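Local structure of WbbM protein (Klebsiella pneumoniae, 6U4B) at residues 291-305 with 392-405. The protein is a trimeric bifunctional O-antigen polymerase that probably acts as a metal-dependent glycosyltransferase. Numbering follows the deposited sequence.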
ATOM      1  N   ASN A 291      -7.198 -40.200 -13.731  1.00 55.78           N
ATOM      2  CA  ASN A 291      -6.638 -41.088 -12.719  1.00 59.16           C
ATOM      3  C   ASN A 291      -5.360 -40.541 -12.094  1.00 58.75           C
ATOM      4  O   ASN A 291      -4.706 -41.259 -11.326  1.00 60.25           O
ATOM      5  CB  ASN A 291      -6.375 -42.487 -13.310  1.00 61.31           C
ATOM      6  CG  ASN A 291      -5.295 -42.483 -14.392  1.00 61.26           C
ATOM      7  OD1 ASN A 291      -4.907 -41.429 -14.911  1.00 60.74           O
ATOM      8  ND2 ASN A 291      -4.821 -43.667 -14.749  1.00 58.72           N
ATOM      9  N   GLY A 292      -4.991 -39.298 -12.395  1.00 52.23           N
ATOM     10  CA  GLY A 292      -3.762 -38.718 -11.901  1.00 50.14           C
ATOM     11  C   GLY A 292      -3.865 -38.206 -10.473  1.00 55.12           C
ATOM     12  O   GLY A 292      -4.859 -38.394  -9.769  1.00 51.92           O
ATOM     13  N   ALA A 293      -2.790 -37.547 -10.048  1.00 49.68           N
ATOM     14  CA  ALA A 293      -2.682 -36.985  -8.708  1.00 51.47           C
ATOM     15  C   ALA A 293      -1.632 -35.884  -8.735  1.00 55.45           C
ATOM     16  O   ALA A 293      -0.739 -35.884  -9.587  1.00 57.80           O
ATOM     17  CB  ALA A 293      -2.318 -38.053  -7.670  1.00 51.21           C
ATOM     18  N   LEU A 294      -1.746 -34.950  -7.794  1.00 48.67           N
ATOM     19  CA  LEU A 294      -0.816 -33.834  -7.714  1.00 49.52           C
ATOM     20  C   LEU A 294       0.369 -34.194  -6.830  1.00 52.51           C
ATOM     21  O   LEU A 294       0.206 -34.787  -5.761  1.00 58.83           O
ATOM     22  CB  LEU A 294      -1.514 -32.586  -7.175  1.00 48.04           C
ATOM     23  CG  LEU A 294      -2.543 -31.982  -8.128  1.00 48.17           C
ATOM     24  CD1 LEU A 294      -3.206 -30.769  -7.509  1.00 46.66           C
ATOM     25  CD2 LEU A 294      -1.888 -31.620  -9.455  1.00 51.80           C
ATOM     26  N   ASN A 295       1.551 -33.836  -7.281  1.00 51.59           N
ATOM     27  CA  ASN A 295       2.716 -34.128  -6.469  1.00 57.02           C
ATOM     28  C   ASN A 295       3.129 -32.909  -5.655  1.00 59.43           C
ATOM     29  O   ASN A 295       2.925 -31.768  -6.083  1.00 56.31           O
ATOM     30  CB  ASN A 295       3.889 -34.574  -7.347  1.00 60.23           C
ATOM     31  CG  ASN A 295       3.777 -36.025  -7.771  1.00 66.18           C
ATOM     32  OD1 ASN A 295       2.941 -36.379  -8.603  1.00 65.98           O
ATOM     33  ND2 ASN A 295       4.621 -36.876  -7.198  1.00 69.22           N
ATOM     34  N   PRO A 296       3.694 -33.127  -4.468  1.00 59.93           N
ATOM     35  CA  PRO A 296       4.205 -32.002  -3.680  1.00 56.54           C
ATOM     36  C   PRO A 296       5.291 -31.252  -4.437  1.00 57.39           C
ATOM     37  O   PRO A 296       6.068 -31.836  -5.196  1.00 59.63           O
ATOM     38  CB  PRO A 296       4.761 -32.674  -2.420  1.00 55.97           C
ATOM     39  CG  PRO A 296       4.035 -33.982  -2.333  1.00 56.76           C
ATOM     40  CD  PRO A 296       3.814 -34.410  -3.752  1.00 58.77           C
ATOM     41  N   VAL A 297       5.330 -29.936  -4.232  1.00 52.24           N
ATOM     42  CA  VAL A 297       6.334 -29.096  -4.875  1.00 57.01           C
ATOM     43  C   VAL A 297       7.519 -28.797  -3.962  1.00 58.92           C
ATOM     44  O   VAL A 297       8.604 -28.468  -4.465  1.00 63.53           O
ATOM     45  CB  VAL A 297       5.710 -27.783  -5.392  1.00 62.28           C
ATOM     46  CG1 VAL A 297       4.848 -28.059  -6.611  1.00 67.70           C
ATOM     47  CG2 VAL A 297       4.890 -27.122  -4.304  1.00 61.13           C
ATOM     48  N   PHE A 298       7.346 -28.891  -2.648  1.00 56.44           N
ATOM     49  CA  PHE A 298       8.445 -28.837  -1.699  1.00 60.87           C
ATOM     50  C   PHE A 298       8.624 -30.206  -1.058  1.00 62.97           C
ATOM     51  O   PHE A 298       7.714 -31.040  -1.066  1.00 64.23           O
ATOM     52  CB  PHE A 298       8.197 -27.792  -0.605  1.00 58.82           C
ATOM     53  CG  PHE A 298       7.829 -26.434  -1.123  1.00 58.03           C
ATOM     54  CD1 PHE A 298       8.806 -25.490  -1.389  1.00 59.92           C
ATOM     55  CD2 PHE A 298       6.502 -26.092  -1.324  1.00 53.43           C
ATOM     56  CE1 PHE A 298       8.467 -24.234  -1.857  1.00 59.29           C
ATOM     57  CE2 PHE A 298       6.156 -24.841  -1.792  1.00 52.60           C
ATOM     58  CZ  PHE A 298       7.139 -23.910  -2.058  1.00 55.79           C
ATOM     59  N   ASP A 299       9.811 -30.429  -0.491  1.00 68.22           N
ATOM     60  CA  ASP A 299      10.015 -31.641   0.295  1.00 75.29           C
ATOM     61  C   ASP A 299       9.174 -31.625   1.565  1.00 77.64           C
ATOM     62  O   ASP A 299       8.673 -32.671   1.989  1.00 80.40           O
ATOM     63  CB  ASP A 299      11.492 -31.809   0.644  1.00 81.04           C
ATOM     64  CG  ASP A 299      11.746 -33.018   1.521  1.00 85.49           C
ATOM     65  OD1 ASP A 299      11.758 -34.148   0.989  1.00 84.31           O
ATOM     66  OD2 ASP A 299      11.922 -32.839   2.747  1.00 87.42           O
ATOM     67  N   SER A 300       9.012 -30.457   2.182  1.00 78.77           N
ATOM     68  CA  SER A 300       8.152 -30.304   3.346  1.00 79.58           C
ATOM     69  C   SER A 300       7.476 -28.945   3.257  1.00 72.18           C
ATOM     70  O   SER A 300       8.155 -27.923   3.109  1.00 72.12           O
ATOM     71  CB  SER A 300       8.944 -30.422   4.650  1.00 87.26           C
ATOM     72  OG  SER A 300       9.840 -29.335   4.799  1.00 93.37           O
ATOM     73  N   ALA A 301       6.149 -28.934   3.344  1.00 65.08           N
ATOM     74  CA  ALA A 301       5.394 -27.694   3.226  1.00 59.94           C
ATOM     75  C   ALA A 301       4.042 -27.868   3.899  1.00 58.48           C
ATOM     76  O   ALA A 301       3.676 -28.960   4.341  1.00 60.55           O
ATOM     77  CB  ALA A 301       5.219 -27.285   1.761  1.00 54.74           C
ATOM     78  N   VAL A 302       3.305 -26.764   3.971  1.00 52.47           N
ATOM     79  CA  VAL A 302       1.933 -26.748   4.468  1.00 48.98           C
ATOM     80  C   VAL A 302       0.995 -26.802   3.268  1.00 46.26           C
ATOM     81  O   VAL A 302       0.797 -25.782   2.591  1.00 45.92           O
ATOM     82  CB  VAL A 302       1.661 -25.503   5.328  1.00 48.50           C
ATOM     83  CG1 VAL A 302       0.221 -25.501   5.825  1.00 47.64           C
ATOM     84  CG2 VAL A 302       2.640 -25.435   6.490  1.00 48.20           C
ATOM     85  N   PRO A 303       0.409 -27.960   2.958  1.00 44.98           N
ATOM     86  CA  PRO A 303      -0.496 -28.058   1.802  1.00 43.40           C
ATOM     87  C   PRO A 303      -1.850 -27.451   2.138  1.00 45.01           C
ATOM     88  O   PRO A 303      -2.524 -27.883   3.076  1.00 43.55           O
ATOM     89  CB  PRO A 303      -0.599 -29.570   1.556  1.00 42.20           C
ATOM     90  CG  PRO A 303       0.497 -30.191   2.392  1.00 44.29           C
ATOM     91  CD  PRO A 303       0.664 -29.275   3.560  1.00 47.36           C
ATOM     92  N   VAL A 304      -2.250 -26.449   1.361  1.00 39.50           N
ATOM     93  CA  VAL A 304      -3.503 -25.732   1.569  1.00 40.88           C
ATOM     94  C   VAL A 304      -4.345 -25.877   0.311  1.00 44.33           C
ATOM     95  O   VAL A 304      -3.878 -25.572  -0.793  1.00 47.46           O
ATOM     96  CB  VAL A 304      -3.259 -24.249   1.899  1.00 38.74           C
ATOM     97  CG1 VAL A 304      -4.583 -23.522   2.075  1.00 38.23           C
ATOM     98  CG2 VAL A 304      -2.394 -24.123   3.145  1.00 43.80           C
ATOM     99  N   VAL A 305      -5.581 -26.337   0.477  1.00 41.53           N
ATOM    100  CA  VAL A 305      -6.471 -26.613  -0.643  1.00 39.27           C
ATOM    101  C   VAL A 305      -7.674 -25.687  -0.555  1.00 37.65           C
ATOM    102  O   VAL A 305      -8.347 -25.626   0.482  1.00 39.80           O
ATOM    103  CB  VAL A 305      -6.907 -28.088  -0.666  1.00 43.14           C
ATOM    104  CG1 VAL A 305      -7.889 -28.329  -1.803  1.00 42.27           C
ATOM    105  CG2 VAL A 305      -5.692 -28.972  -0.820  1.00 39.88           C
ATOM    106  N   ILE A 392     -10.701 -34.812  -2.123  1.00 36.78           N
ATOM    107  CA  ILE A 392      -9.364 -34.495  -1.610  1.00 37.42           C
ATOM    108  C   ILE A 392      -8.532 -35.742  -1.342  1.00 41.19           C
ATOM    109  O   ILE A 392      -7.358 -35.763  -1.744  1.00 43.75           O
ATOM    110  CB  ILE A 392      -9.476 -33.568  -0.391  1.00 41.56           C
ATOM    111  CG1 ILE A 392      -9.825 -32.151  -0.853  1.00 46.22           C
ATOM    112  CG2 ILE A 392      -8.183 -33.576   0.414  1.00 36.46           C
ATOM    113  CD1 ILE A 392     -10.304 -31.234   0.254  1.00 48.47           C
ATOM    114  N   PRO A 393      -9.039 -36.800  -0.704  1.00 44.35           N
ATOM    115  CA  PRO A 393      -8.192 -37.990  -0.496  1.00 44.88           C
ATOM    116  C   PRO A 393      -7.740 -38.667  -1.781  1.00 46.32           C
ATOM    117  O   PRO A 393      -6.765 -39.429  -1.747  1.00 46.42           O
ATOM    118  CB  PRO A 393      -9.083 -38.920   0.343  1.00 44.82           C
ATOM    119  CG  PRO A 393     -10.469 -38.435   0.115  1.00 44.15           C
ATOM    120  CD  PRO A 393     -10.347 -36.956  -0.042  1.00 40.04           C
ATOM    121  N   GLN A 394      -8.402 -38.421  -2.912  1.00 45.78           N
ATOM    122  CA  GLN A 394      -7.982 -39.041  -4.165  1.00 43.39           C
ATOM    123  C   GLN A 394      -6.960 -38.189  -4.912  1.00 43.88           C
ATOM    124  O   GLN A 394      -5.886 -38.678  -5.273  1.00 43.75           O
ATOM    125  CB  GLN A 394      -9.197 -39.315  -5.056  1.00 44.27           C
ATOM    126  CG  GLN A 394      -8.886 -40.135  -6.309  1.00 59.65           C
ATOM    127  CD  GLN A 394      -8.570 -41.594  -6.004  1.00 72.71           C
ATOM    128  OE1 GLN A 394      -8.642 -42.035  -4.856  1.00 80.94           O
ATOM    129  NE2 GLN A 394      -8.220 -42.350  -7.039  1.00 75.18           N
ATOM    130  N   LEU A 395      -7.275 -36.913  -5.146  1.00 44.45           N
ATOM    131  CA  LEU A 395      -6.358 -36.048  -5.881  1.00 43.55           C
ATOM    132  C   LEU A 395      -5.061 -35.827  -5.110  1.00 44.76           C
ATOM    133  O   LEU A 395      -3.979 -35.766  -5.706  1.00 43.01           O
ATOM    134  CB  LEU A 395      -7.032 -34.712  -6.188  1.00 42.29           C
ATOM    135  CG  LEU A 395      -6.218 -33.727  -7.029  1.00 44.09           C
ATOM    136  CD1 LEU A 395      -5.975 -34.296  -8.423  1.00 46.36           C
ATOM    137  CD2 LEU A 395      -6.907 -32.371  -7.105  1.00 43.30           C
ATOM    138  N   PHE A 396      -5.149 -35.716  -3.783  1.00 40.08           N
ATOM    139  CA  PHE A 396      -3.996 -35.431  -2.938  1.00 39.87           C
ATOM    140  C   PHE A 396      -3.479 -36.671  -2.219  1.00 42.14           C
ATOM    141  O   PHE A 396      -2.863 -36.559  -1.154  1.00 45.89           O
ATOM    142  CB  PHE A 396      -4.344 -34.331  -1.933  1.00 40.05           C
ATOM    143  CG  PHE A 396      -4.637 -33.008  -2.577  1.00 37.33           C
ATOM    144  CD1 PHE A 396      -3.614 -32.111  -2.831  1.00 38.90           C
ATOM    145  CD2 PHE A 396      -5.927 -32.670  -2.949  1.00 37.81           C
ATOM    146  CE1 PHE A 396      -3.871 -30.896  -3.430  1.00 39.42           C
ATOM    147  CE2 PHE A 396      -6.193 -31.453  -3.551  1.00 38.10           C
ATOM    148  CZ  PHE A 396      -5.162 -30.565  -3.795  1.00 38.71           C
ATOM    149  N   ARG A 397      -3.687 -37.855  -2.803  1.00 45.62           N
ATOM    150  CA  ARG A 397      -3.322 -39.111  -2.156  1.00 46.66           C
ATOM    151  C   ARG A 397      -1.820 -39.275  -1.956  1.00 48.96           C
ATOM    152  O   ARG A 397      -1.410 -40.186  -1.229  1.00 49.80           O
ATOM    153  CB  ARG A 397      -3.866 -40.295  -2.960  1.00 49.28           C
ATOM    154  CG  ARG A 397      -3.330 -40.407  -4.384  1.00 49.15           C
ATOM    155  CD  ARG A 397      -3.909 -41.633  -5.083  1.00 49.10           C
ATOM    156  NE  ARG A 397      -3.500 -41.726  -6.481  1.00 53.25           N
ATOM    157  CZ  ARG A 397      -4.129 -41.122  -7.484  1.00 55.14           C
ATOM    158  NH1 ARG A 397      -5.193 -40.369  -7.241  1.00 48.58           N
ATOM    159  NH2 ARG A 397      -3.690 -41.265  -8.729  1.00 59.99           N
ATOM    160  N   ARG A 398      -0.994 -38.430  -2.569  1.00 50.18           N
ATOM    161  CA  ARG A 398       0.447 -38.470  -2.358  1.00 53.66           C
ATOM    162  C   ARG A 398       0.905 -37.555  -1.231  1.00 52.00           C
ATOM    163  O   ARG A 398       2.110 -37.464  -0.975  1.00 56.24           O
ATOM    164  CB  ARG A 398       1.177 -38.120  -3.657  1.00 59.74           C
ATOM    165  CG  ARG A 398       1.092 -39.235  -4.681  1.00 64.31           C
ATOM    166  CD  ARG A 398       1.484 -38.784  -6.073  1.00 70.74           C
ATOM    167  NE  ARG A 398       0.867 -39.641  -7.079  1.00 78.38           N
ATOM    168  CZ  ARG A 398       1.165 -39.621  -8.373  1.00 80.90           C
ATOM    169  NH1 ARG A 398       2.088 -38.787  -8.832  1.00 81.76           N
ATOM    170  NH2 ARG A 398       0.543 -40.442  -9.207  1.00 83.79           N
ATOM    171  N   TYR A 399      -0.021 -36.887  -0.554  1.00 46.37           N
ATOM    172  CA  TYR A 399       0.275 -36.064   0.607  1.00 48.92           C
ATOM    173  C   TYR A 399      -0.042 -36.834   1.884  1.00 50.69           C
ATOM    174  O   TYR A 399      -0.953 -37.665   1.916  1.00 49.17           O
ATOM    175  CB  TYR A 399      -0.537 -34.767   0.574  1.00 48.58           C
ATOM    176  CG  TYR A 399      -0.092 -33.764  -0.464  1.00 48.33           C
ATOM    177  CD1 TYR A 399       0.590 -32.614  -0.091  1.00 47.83           C
ATOM    178  CD2 TYR A 399      -0.359 -33.958  -1.815  1.00 46.39           C
ATOM    179  CE1 TYR A 399       0.998 -31.685  -1.030  1.00 45.33           C
ATOM    180  CE2 TYR A 399       0.048 -33.034  -2.764  1.00 47.58           C
ATOM    181  CZ  TYR A 399       0.727 -31.897  -2.363  1.00 49.25           C
ATOM    182  OH  TYR A 399       1.135 -30.969  -3.297  1.00 48.17           O
ATOM    183  N   ASP A 400       0.723 -36.555   2.941  1.00 54.31           N
ATOM    184  CA  ASP A 400       0.409 -37.139   4.242  1.00 58.47           C
ATOM    185  C   ASP A 400      -0.780 -36.434   4.882  1.00 50.53           C
ATOM    186  O   ASP A 400      -1.766 -37.078   5.259  1.00 52.13           O
ATOM    187  CB  ASP A 400       1.626 -37.084   5.169  1.00 69.99           C
ATOM    188  CG  ASP A 400       2.652 -38.150   4.847  1.00 82.25           C
ATOM    189  OD1 ASP A 400       3.843 -37.951   5.173  1.00 86.50           O
ATOM    190  OD2 ASP A 400       2.270 -39.183   4.255  1.00 85.46           O
ATOM    191  N   LYS A 401      -0.706 -35.111   5.012  1.00 46.40           N
ATOM    192  CA  LYS A 401      -1.806 -34.323   5.547  1.00 45.22           C
ATOM    193  C   LYS A 401      -2.002 -33.072   4.700  1.00 45.86           C
ATOM    194  O   LYS A 401      -1.054 -32.529   4.128  1.00 47.53           O
ATOM    195  CB  LYS A 401      -1.577 -33.937   7.017  1.00 47.23           C
ATOM    196  CG  LYS A 401      -1.648 -35.115   7.972  1.00 54.97           C
ATOM    197  CD  LYS A 401      -1.759 -34.671   9.422  1.00 56.14           C
ATOM    198  CE  LYS A 401      -0.514 -33.937   9.881  1.00 59.74           C
ATOM    199  NZ  LYS A 401      -0.561 -33.653  11.342  1.00 60.66           N
ATOM    200  N   VAL A 402      -3.251 -32.617   4.644  1.00 44.05           N
ATOM    201  CA  VAL A 402      -3.672 -31.503   3.802  1.00 45.84           C
ATOM    202  C   VAL A 402      -4.720 -30.692   4.558  1.00 40.37           C
ATOM    203  O   VAL A 402      -5.604 -31.257   5.211  1.00 38.83           O
ATOM    204  CB  VAL A 402      -4.232 -32.015   2.457  1.00 46.48           C
ATOM    205  CG1 VAL A 402      -5.315 -31.095   1.930  1.00 45.47           C
ATOM    206  CG2 VAL A 402      -3.115 -32.183   1.438  1.00 41.59           C
ATOM    207  N   VAL A 403      -4.622 -29.367   4.469  1.00 34.21           N
ATOM    208  CA  VAL A 403      -5.563 -28.459   5.118  1.00 35.82           C
ATOM    209  C   VAL A 403      -6.482 -27.870   4.057  1.00 34.78           C
ATOM    210  O   VAL A 403      -6.024 -27.143   3.167  1.00 37.72           O
ATOM    211  CB  VAL A 403      -4.840 -27.344   5.889  1.00 41.39           C
ATOM    212  CG1 VAL A 403      -5.848 -26.421   6.552  1.00 37.26           C
ATOM    213  CG2 VAL A 403      -3.892 -27.939   6.917  1.00 46.75           C
ATOM    214  N   PHE A 404      -7.773 -28.186   4.143  1.00 35.56           N
ATOM    215  CA  PHE A 404      -8.765 -27.510   3.318  1.00 37.62           C
ATOM    216  C   PHE A 404      -9.346 -26.322   4.069  1.00 37.29           C
ATOM    217  O   PHE A 404      -9.542 -26.374   5.286  1.00 37.31           O
ATOM    218  CB  PHE A 404      -9.904 -28.449   2.905  1.00 34.36           C
ATOM    219  CG  PHE A 404     -11.057 -27.732   2.246  1.00 39.45           C
ATOM    220  CD1 PHE A 404     -11.069 -27.538   0.875  1.00 42.02           C
ATOM    221  CD2 PHE A 404     -12.107 -27.218   3.001  1.00 44.04           C
ATOM    222  CE1 PHE A 404     -12.107 -26.864   0.267  1.00 43.70           C
ATOM    223  CE2 PHE A 404     -13.142 -26.532   2.399  1.00 39.83           C
ATOM    224  CZ  PHE A 404     -13.145 -26.361   1.030  1.00 41.82           C
ATOM    225  N   ILE A 405      -9.651 -25.259   3.327  1.00 38.64           N
ATOM    226  CA  ILE A 405     -10.283 -24.084   3.917  1.00 32.45           C
ATOM    227  C   ILE A 405     -11.245 -23.485   2.901  1.00 30.35           C
ATOM    228  O   ILE A 405     -10.937 -23.401   1.708  1.00 34.86           O
ATOM    229  CB  ILE A 405      -9.225 -23.062   4.396  1.00 37.89           C
ATOM    230  CG1 ILE A 405      -9.890 -21.858   5.072  1.00 39.23           C
ATOM    231  CG2 ILE A 405      -8.316 -22.625   3.247  1.00 39.26           C
ATOM    232  CD1 ILE A 405      -8.902 -20.922   5.742  1.00 41.43           C
TER
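Val305 and Val403 carry the backbone pairing that joins 291-305 to 392-405: Val305 N donates to Val403 O at 2.8 Å, while Val403 N reaches Pro303 O and Ile405 N reaches Val305 O, the ladder of a parallel strand pair. Apart from the strand pair, one further backbone bond, Leu294 N to Leu395 O (3.2 Å, 164°), ties the incoming loop to the end of helix 392-395.

Among the polar side chains, Ala293 CB lies over the centre of one face of the Arg397 guanidinium. Arg397 NH2 bonds to Asn291 O at 2.8 Å and weakly to Gly292 O, and its NH1 turns back to Gln394 O; three backbone carbonyls thus restrain the guanidinium, though the bonds are bent.

With CG1 anti to the backbone N (chi1 177°), Val305 turns CG2 onto one face of the Phe396 ring, 3.8 Å from the centroid, and packs it tightly at 3.5 Å against Val402 CG1. Pro296 CG makes a second CH-pi contact, 4.0 Å from the centroid of Tyr399, whose hydroxyl bonds to Asp334. Pro303 CG lies 3.5 Å from Tyr399 CD1, its CB also packing on Val402 CG2.

Strands 302-309 and 402-405 are neighbours in the mixed sheet of the domain assigned to glycosyltransferase family 8, consistent with that family's GT-A fold; the latter leads directly into the DxD motif, where Asp406 and Asp408, with His560, bind magnesium.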